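Local coordinates for protein type III restriction-modification enzyme EcoP15I Res subunit (Escherichia coli, PDB 4ZCF) that serves as the restriction subunit of a type III restriction-modification enzyme, cleaving DNA 25-27 base pairs downstream of one of two inversely oriented recognition sites, at residues F695-L700 and V766-I770. Residues are numbered along the deposited sequence; the frame is centred on the assembly and turned at random.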
ATOM      1  N   PHE C 695      25.903  49.160 -14.227  1.00 66.32           N
ATOM      2  CA  PHE C 695      26.328  47.826 -13.783  1.00 65.82           C
ATOM      3  C   PHE C 695      27.619  47.355 -14.525  1.00 72.03           C
ATOM      4  O   PHE C 695      28.409  46.591 -13.958  1.00 71.38           O
ATOM      5  CB  PHE C 695      25.171  46.794 -13.881  1.00 66.22           C
ATOM      6  CG  PHE C 695      25.547  45.407 -13.411  1.00 66.19           C
ATOM      7  CD1 PHE C 695      25.713  45.131 -12.058  1.00 68.14           C
ATOM      8  CD2 PHE C 695      25.799  44.390 -14.326  1.00 66.62           C
ATOM      9  CE1 PHE C 695      26.124  43.863 -11.630  1.00 68.34           C
ATOM     10  CE2 PHE C 695      26.214  43.125 -13.897  1.00 68.40           C
ATOM     11  CZ  PHE C 695      26.374  42.869 -12.553  1.00 66.32           C
ATOM     12  N   LYS C 696      27.826  47.832 -15.775  1.00 70.30           N
ATOM     13  CA  LYS C 696      29.000  47.538 -16.612  1.00 70.84           C
ATOM     14  C   LYS C 696      30.261  48.194 -16.012  1.00 74.55           C
ATOM     15  O   LYS C 696      31.304  47.543 -15.935  1.00 73.82           O
ATOM     16  CB  LYS C 696      28.764  48.013 -18.064  1.00 73.69           C
ATOM     17  CG  LYS C 696      29.924  47.741 -19.033  1.00 85.43           C
ATOM     18  CD  LYS C 696      29.467  47.194 -20.390  1.00 95.26           C
ATOM     19  CE  LYS C 696      28.951  48.241 -21.350  1.00106.35           C
ATOM     20  NZ  LYS C 696      28.478  47.631 -22.622  1.00114.99           N
ATOM     21  N   SER C 697      30.151  49.472 -15.581  1.00 70.63           N
ATOM     22  CA  SER C 697      31.231  50.250 -14.963  1.00 69.83           C
ATOM     23  C   SER C 697      31.749  49.549 -13.709  1.00 72.50           C
ATOM     24  O   SER C 697      32.962  49.352 -13.589  1.00 72.41           O
ATOM     25  CB  SER C 697      30.755  51.663 -14.638  1.00 73.12           C
ATOM     26  OG  SER C 697      30.402  52.352 -15.826  1.00 82.08           O
ATOM     27  N   PHE C 698      30.823  49.133 -12.806  1.00 67.72           N
ATOM     28  CA  PHE C 698      31.127  48.397 -11.577  1.00 67.26           C
ATOM     29  C   PHE C 698      31.811  47.054 -11.918  1.00 72.42           C
ATOM     30  O   PHE C 698      32.754  46.647 -11.235  1.00 72.70           O
ATOM     31  CB  PHE C 698      29.842  48.163 -10.744  1.00 68.63           C
ATOM     32  CG  PHE C 698      29.807  46.844 -10.003  1.00 70.38           C
ATOM     33  CD1 PHE C 698      30.508  46.676  -8.812  1.00 73.59           C
ATOM     34  CD2 PHE C 698      29.119  45.750 -10.525  1.00 72.68           C
ATOM     35  CE1 PHE C 698      30.536  45.435  -8.169  1.00 74.57           C
ATOM     36  CE2 PHE C 698      29.129  44.516  -9.865  1.00 75.41           C
ATOM     37  CZ  PHE C 698      29.822  44.372  -8.685  1.00 73.71           C
ATOM     38  N   MET C 699      31.304  46.365 -12.955  1.00 68.38           N
ATOM     39  CA  MET C 699      31.815  45.074 -13.403  1.00 68.14           C
ATOM     40  C   MET C 699      33.270  45.128 -13.896  1.00 75.24           C
ATOM     41  O   MET C 699      34.038  44.207 -13.611  1.00 74.47           O
ATOM     42  CB  MET C 699      30.880  44.474 -14.468  1.00 69.56           C
ATOM     43  CG  MET C 699      30.727  42.981 -14.356  1.00 71.55           C
ATOM     44  SD  MET C 699      30.105  42.429 -12.753  1.00 73.51           S
ATOM     45  CE  MET C 699      30.742  40.823 -12.749  1.00 70.02           C
ATOM     46  N   LEU C 700      33.641  46.213 -14.617  1.00 74.72           N
ATOM     47  CA  LEU C 700      34.981  46.453 -15.167  1.00 75.79           C
ATOM     48  C   LEU C 700      35.974  46.894 -14.072  1.00 83.46           C
ATOM     49  O   LEU C 700      37.131  46.463 -14.097  1.00 83.43           O
ATOM     50  CB  LEU C 700      34.933  47.485 -16.313  1.00 75.64           C
ATOM     51  CG  LEU C 700      34.169  47.087 -17.584  1.00 79.86           C
ATOM     52  CD1 LEU C 700      33.668  48.307 -18.325  1.00 79.61           C
ATOM     53  CD2 LEU C 700      35.010  46.225 -18.500  1.00 82.59           C
ATOM     54  N   VAL C 766      25.710  42.689 -20.496  1.00 65.82           N
ATOM     55  CA  VAL C 766      26.986  43.179 -19.980  1.00 65.53           C
ATOM     56  C   VAL C 766      28.050  42.080 -20.032  1.00 69.39           C
ATOM     57  O   VAL C 766      29.106  42.307 -20.623  1.00 69.48           O
ATOM     58  CB  VAL C 766      26.910  43.899 -18.609  1.00 69.45           C
ATOM     59  CG1 VAL C 766      26.150  45.211 -18.712  1.00 68.97           C
ATOM     60  CG2 VAL C 766      26.305  43.012 -17.533  1.00 69.55           C
ATOM     61  N   PHE C 767      27.727  40.865 -19.528  1.00 64.85           N
ATOM     62  CA  PHE C 767      28.623  39.705 -19.554  1.00 64.26           C
ATOM     63  C   PHE C 767      29.056  39.327 -20.985  1.00 71.16           C
ATOM     64  O   PHE C 767      30.150  38.797 -21.170  1.00 71.31           O
ATOM     65  CB  PHE C 767      28.010  38.497 -18.814  1.00 65.07           C
ATOM     66  CG  PHE C 767      27.776  38.635 -17.319  1.00 65.22           C
ATOM     67  CD1 PHE C 767      28.549  39.498 -16.550  1.00 67.23           C
ATOM     68  CD2 PHE C 767      26.819  37.860 -16.674  1.00 65.99           C
ATOM     69  CE1 PHE C 767      28.335  39.617 -15.174  1.00 67.72           C
ATOM     70  CE2 PHE C 767      26.608  37.978 -15.296  1.00 68.34           C
ATOM     71  CZ  PHE C 767      27.368  38.853 -14.556  1.00 66.53           C
ATOM     72  N   CYS C 768      28.225  39.642 -21.989  1.00 70.09           N
ATOM     73  CA  CYS C 768      28.523  39.399 -23.397  1.00 71.39           C
ATOM     74  C   CYS C 768      29.579  40.382 -23.880  1.00 77.91           C
ATOM     75  O   CYS C 768      30.518  39.974 -24.571  1.00 78.27           O
ATOM     76  CB  CYS C 768      27.258  39.477 -24.247  1.00 72.12           C
ATOM     77  SG  CYS C 768      26.332  37.924 -24.339  1.00 76.33           S
ATOM     78  N   ASP C 769      29.428  41.675 -23.503  1.00 75.43           N
ATOM     79  CA  ASP C 769      30.342  42.777 -23.824  1.00 75.49           C
ATOM     80  C   ASP C 769      31.694  42.596 -23.091  1.00 80.84           C
ATOM     81  O   ASP C 769      32.743  42.492 -23.738  1.00 80.57           O
ATOM     82  CB  ASP C 769      29.696  44.129 -23.448  1.00 76.61           C
ATOM     83  CG  ASP C 769      28.497  44.519 -24.291  1.00 80.72           C
ATOM     84  OD1 ASP C 769      28.594  44.440 -25.540  1.00 79.21           O
ATOM     85  OD2 ASP C 769      27.481  44.962 -23.708  1.00 84.56           O
ATOM     86  N   ILE C 770      31.636  42.515 -21.745  1.00 77.81           N
ATOM     87  CA  ILE C 770      32.742  42.352 -20.800  1.00 77.98           C
ATOM     88  C   ILE C 770      33.793  41.289 -21.202  1.00 84.93           C
ATOM     89  O   ILE C 770      33.439  40.223 -21.716  1.00 85.23           O
ATOM     90  CB  ILE C 770      32.158  42.199 -19.350  1.00 80.45           C
ATOM     91  CG1 ILE C 770      32.609  43.309 -18.404  1.00 80.24           C
ATOM     92  CG2 ILE C 770      32.247  40.800 -18.729  1.00 80.97           C
ATOM     93  CD1 ILE C 770      31.607  44.393 -18.235  1.00 82.35           C
TER
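Helix 688-701 meets the C-terminal end of helix 760-769 through one face of apolar side chains edged by a charge pair. V766 and I770, one helical turn apart, both send their CA-CB bonds toward the other helix. The compact beta-branched V766 suits the tightest approach, where CA atoms of K696 and V766 lie 5.9 Å apart: its CG2 is 3.5 Å from F695 CD2, at the ring edge, and its CG1 3.9 Å from K696 CB. I770, just past the helix, is modelled with both chi angles between wells, carrying CD1 to 3.8 Å from each of K696 CG, M699 CB and L700 CG. M699, with chi1 likewise between wells and chi2 p, brings CE to 3.6 Å from F767 CE1; M699 SD lies 5.5 Å from the centroid of the F767 ring, beside its edge, a Met-aromatic contact well served by a flexible, polarisable thioether. With F695 chi1 t and F767 chi1 m, F695 CE2 lies 4.3 Å from F767 CE1. Beyond the two segments, F695 meets F792 of helix 782-798 edge-to-face, and F767 packs on helix 745-756. K696 lays its aliphatic carbons along this apolar surface; an off-well chi2 and p chi3 bend the chain, leaving K696 NZ 3.0 Å from D769 OD2, a salt bridge whose hydrogen bond is weak. This contact, remote from the AMP pocket and DNA, therefore rests chiefly on apolar packing, with a charge pair at its solvent-exposed border.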